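Local coordinates for protein hypothetical oxidoreductase YDHF (Escherichia coli, PDB 1OG6) that binds NADPH and probably works as an oxidoreductase of the aldo-keto reductase family, with an alpha/beta barrel fold, at residues A62-G65 and E66-L70; T89-E92 and E93-I96. All coordinates share one frame; numbering follows the deposited sequence.

Contact 1. Residues A62-G65 and E66-L70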
loop_
_atom_site.group_PDB
_atom_site.type_symbol
_atom_site.label_atom_id
_atom_site.label_comp_id
_atom_site.label_asym_id
_atom_site.label_seq_id
_atom_site.Cartn_x
_atom_site.Cartn_y
_atom_site.Cartn_z
ATOM N N ALA C 62 -2.249 23.855 -29.568
ATOM C CA ALA C 62 -2.525 24.908 -30.531
ATOM C C ALA C 62 -1.956 24.559 -31.909
ATOM O O ALA C 62 -2.645 24.663 -32.925
ATOM C CB ALA C 62 -1.930 26.211 -30.029
ATOM N N ALA C 63 -0.696 24.144 -31.937
ATOM C CA ALA C 63 -0.043 23.786 -33.183
ATOM C C ALA C 63 -0.822 22.708 -33.918
ATOM O O ALA C 63 -0.947 22.761 -35.141
ATOM C CB ALA C 63 1.361 23.305 -32.903
ATOM N N PHE C 64 -1.334 21.734 -33.163
ATOM C CA PHE C 64 -2.103 20.601 -33.700
ATOM C C PHE C 64 -3.497 21.026 -34.181
ATOM O O PHE C 64 -4.049 20.446 -35.119
ATOM C CB PHE C 64 -2.240 19.530 -32.616
ATOM C CG PHE C 64 -2.918 18.258 -33.072
ATOM C CD1 PHE C 64 -2.234 17.321 -33.838
ATOM C CD2 PHE C 64 -4.213 17.957 -32.656
ATOM C CE1 PHE C 64 -2.829 16.100 -34.172
ATOM C CE2 PHE C 64 -4.813 16.741 -32.987
ATOM C CZ PHE C 64 -4.118 15.812 -33.743
ATOM N N GLY C 65 -4.058 22.036 -33.526
ATOM C CA GLY C 65 -5.370 22.527 -33.900
ATOM C C GLY C 65 -5.365 23.226 -35.244
ATOM O O GLY C 65 -6.412 23.418 -35.848
ATOM N N GLU C 66 -4.184 23.614 -35.712
ATOM C CA GLU C 66 -4.062 24.285 -37.000
ATOM C C GLU C 66 -4.182 23.252 -38.107
ATOM O O GLU C 66 -4.597 23.564 -39.224
ATOM C CB GLU C 66 -2.709 24.988 -37.110
ATOM C CG GLU C 66 -2.434 26.015 -36.010
ATOM C CD GLU C 66 -3.423 27.179 -36.008
ATOM O OE1 GLU C 66 -3.535 27.872 -37.046
ATOM O OE2 GLU C 66 -4.079 27.401 -34.962
ATOM N N ALA C 67 -3.809 22.018 -37.774
ATOM C CA ALA C 67 -3.860 20.894 -38.701
ATOM C C ALA C 67 -5.304 20.458 -38.913
ATOM O O ALA C 67 -5.728 20.221 -40.045
ATOM C CB ALA C 67 -3.047 19.741 -38.156
ATOM N N LEU C 68 -6.056 20.348 -37.822
ATOM C CA LEU C 68 -7.458 19.949 -37.906
ATOM C C LEU C 68 -8.303 20.993 -38.619
ATOM O O LEU C 68 -9.322 20.665 -39.222
ATOM C CB LEU C 68 -8.039 19.721 -36.517
ATOM C CG LEU C 68 -7.452 18.566 -35.725
ATOM C CD1 LEU C 68 -8.239 18.419 -34.430
ATOM C CD2 LEU C 68 -7.513 17.296 -36.555
ATOM N N LYS C 69 -7.882 22.253 -38.531
ATOM C CA LYS C 69 -8.604 23.345 -39.167
ATOM C C LYS C 69 -8.481 23.305 -40.685
ATOM O O LYS C 69 -9.463 23.535 -41.387
ATOM C CB LYS C 69 -8.122 24.699 -38.626
ATOM C CG LYS C 69 -8.497 24.926 -37.164
ATOM C CD LYS C 69 -8.533 26.407 -36.761
ATOM C CE LYS C 69 -7.153 27.073 -36.771
ATOM N NZ LYS C 69 -7.174 28.489 -36.258
ATOM N N LEU C 70 -7.290 22.998 -41.193
ATOM C CA LEU C 70 -7.106 22.946 -42.634
ATOM C C LEU C 70 -7.328 21.538 -43.175
ATOM O O LEU C 70 -7.154 21.270 -44.362
ATOM C CB LEU C 70 -5.723 23.487 -43.020
ATOM C CG LEU C 70 -4.427 22.684 -42.965
ATOM C CD1 LEU C 70 -4.311 21.782 -44.189
ATOM C CD2 LEU C 70 -3.254 23.650 -42.951
#
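Phe64 turns CG opposite its nitrogen (chi1 -175°), which brings the far end of the ring back toward Leu68, one helical turn on, whose CG stands opposite its carbonyl carbon (chi1 -65°). Phe64 CE2 comes 4.1 Å from CD1 of Leu68. The methyl approaches the ring at a slant, a plain apolar contact that suits the buried side of helix 60-69. The ring also meets those of His51 and Tyr21 and packs on Ile38 of helix 31-42. Ala67 joins the same inner surface; its single methyl fits against Leu34 and Val35, so the two helices can pack closely.

The backbone beneath is bonded unevenly. Phe64 O accepts from Ala67 N at 3.1 Å and more weakly from Leu68 N. Glu66 N likewise has two weak bonds, to the O atoms of Ala62 and Ala63. Three- and four-residue spacings thus mix here. Gly65, which has no side chain, is buried in this part of the helix.

On the exposed side, Glu66 bends at chi2 and folds back over the preceding turn, where its CG sits 3.4 Å from Ala62 O. Lys69, bent at chi3, brings its ammonium group alongside, and Lys69 NZ makes a salt bridge with Glu66 OE2 at 3.5 Å. Three residues apart, acid and base project from neighbouring positions on the helix surface, a spacing well suited to such a pair. The chemistry is that of an amphipathic helix: aromatic and aliphatic groups join it to the barrel body, while the opposite charges of Glu66 and Lys69 probably offset one another in a setting open to solvent.

Contact 2. Residues T89-E92 and E93-I96; sequences TARE and ENVI
Between Thr89 and Asn94 the backbone doubles back without forming a regular helix or strand, bringing their CA atoms to 5.1 Å. Asn94 O faces the threonine at this closure: Thr89 CA makes a CA-H...O contact with it at 3.6 Å, and the methyl CG2 lies 3.4 Å from the same oxygen. CG2 reaches on to the carbonyl carbon of Ile96, so the threonine methyl rests against backbone atoms on the far arm of the bend.

Arg91 runs out between Glu93 and Asn94, all three side chains pointing the same way. Its CG is anti to the carbonyl carbon (chi1 -72°) and the chain is extended to NE, which lays the methylenes along both neighbours. The guanidinium is turned 31° from the Glu93 carboxylate and 24° from the Asn94 amide. Arg91 NE and Glu93 OE1 stand 4.9 Å apart, opposite charges near each other but not in contact, and the guanidinium makes a cation-pi interaction with Tyr58. With an alanine here the Tyr58 ring would probably lose its cation and the Glu93 carboxylate the positive charge near it.

Asn94 is buried, and its amide suits the bend because Asn94 ND2 donates to Thr88 O, tying the turn to the residue before it. Gln283 NE2 of the second subunit donates to Glu93 O, and the same residue packs on Asn94. Backbone oxygens thus accept both from the Asn94 amide, at Thr88, and from the second subunit, at Glu93, while the guanidinium probably offsets part of the Glu93 charge without a direct contact.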
loop_
_atom_site.group_PDB
_atom_site.type_symbol
_atom_site.label_atom_id
_atom_site.label_comp_id
_atom_site.label_asym_id
_atom_site.label_seq_id
_atom_site.Cartn_x
_atom_site.Cartn_y
_atom_site.Cartn_z
ATOM N N THR C 89 6.872 26.676 -15.580
ATOM C CA THR C 89 7.418 28.017 -15.425
ATOM C C THR C 89 7.525 28.704 -16.783
ATOM O O THR C 89 8.211 29.717 -16.928
ATOM C CB THR C 89 8.802 28.005 -14.753
ATOM O OG1 THR C 89 9.664 27.095 -15.444
ATOM C CG2 THR C 89 8.677 27.596 -13.297
ATOM N N ALA C 90 6.844 28.137 -17.777
ATOM C CA ALA C 90 6.825 28.698 -19.124
ATOM C C ALA C 90 5.922 29.927 -19.078
ATOM O O ALA C 90 5.758 30.636 -20.069
ATOM C CB ALA C 90 6.279 27.675 -20.116
ATOM N N ARG C 91 5.330 30.161 -17.911
ATOM C CA ARG C 91 4.457 31.302 -17.693
ATOM C C ARG C 91 5.032 32.147 -16.570
ATOM O O ARG C 91 5.569 31.618 -15.595
ATOM C CB ARG C 91 3.048 30.832 -17.348
ATOM C CG ARG C 91 2.338 30.257 -18.547
ATOM C CD ARG C 91 0.936 29.803 -18.231
ATOM N NE ARG C 91 0.222 29.483 -19.462
ATOM C CZ ARG C 91 -1.028 29.035 -19.522
ATOM N NH1 ARG C 91 -1.732 28.842 -18.412
ATOM N NH2 ARG C 91 -1.576 28.783 -20.704
ATOM N N GLU C 92 4.928 33.464 -16.723
ATOM C CA GLU C 92 5.458 34.406 -15.744
ATOM C C GLU C 92 4.845 34.275 -14.354
ATOM O O GLU C 92 5.533 34.462 -13.355
ATOM C CB GLU C 92 5.268 35.839 -16.243
ATOM C CG GLU C 92 3.828 36.165 -16.580
ATOM C CD GLU C 92 3.594 37.645 -16.791
ATOM O OE1 GLU C 92 4.272 38.238 -17.665
ATOM O OE2 GLU C 92 2.728 38.206 -16.078
ATOM N N GLU C 93 3.557 33.964 -14.284
ATOM C CA GLU C 93 2.893 33.821 -12.994
ATOM C C GLU C 93 3.592 32.764 -12.137
ATOM O O GLU C 93 3.927 33.004 -10.976
ATOM C CB GLU C 93 1.436 33.404 -13.188
ATOM C CG GLU C 93 0.686 34.154 -14.266
ATOM C CD GLU C 93 0.406 33.288 -15.476
ATOM O OE1 GLU C 93 1.362 32.981 -16.222
ATOM O OE2 GLU C 93 -0.770 32.909 -15.673
ATOM N N ASN C 94 3.802 31.591 -12.729
ATOM C CA ASN C 94 4.437 30.468 -12.051
ATOM C C ASN C 94 5.936 30.668 -11.896
ATOM O O ASN C 94 6.715 30.309 -12.783
ATOM C CB ASN C 94 4.171 29.188 -12.835
ATOM C CG ASN C 94 2.787 29.160 -13.433
ATOM O OD1 ASN C 94 1.793 29.347 -12.734
ATOM N ND2 ASN C 94 2.713 28.934 -14.735
ATOM N N VAL C 95 6.335 31.241 -10.764
ATOM C CA VAL C 95 7.745 31.489 -10.485
ATOM C C VAL C 95 8.425 30.184 -10.068
ATOM O O VAL C 95 9.639 30.139 -9.877
ATOM C CB VAL C 95 7.913 32.543 -9.354
ATOM C CG1 VAL C 95 6.820 33.591 -9.460
ATOM C CG2 VAL C 95 7.878 31.881 -7.996
ATOM N N ILE C 96 7.622 29.129 -9.937
ATOM C CA ILE C 96 8.108 27.812 -9.532
ATOM C C ILE C 96 7.208 26.714 -10.100
ATOM O O ILE C 96 6.018 26.937 -10.337
ATOM C CB ILE C 96 8.137 27.679 -7.977
ATOM C CG1 ILE C 96 8.848 26.387 -7.570
ATOM C CG2 ILE C 96 6.713 27.680 -7.419
ATOM C CD1 ILE C 96 9.122 26.277 -6.081
#

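In the fold
From the N terminus the chain first reaches contact 1, which runs along most of helix 60-69, and enters strand 79-87 of the barrel before contact 2 opens in the loop leading to strand 98-99. The two are in series, neither nested nor crossed, with centres 26 Å apart and nearest atoms about 10 Å apart. Contact 1 closes no loop; it lies within a helix laid against helix 31-42. Contact 2 closes the bend joining strand 79-87 to its antiparallel partner 98-99. One therefore belongs to the helical layer around the barrel, the other to a loop that also meets a second subunit.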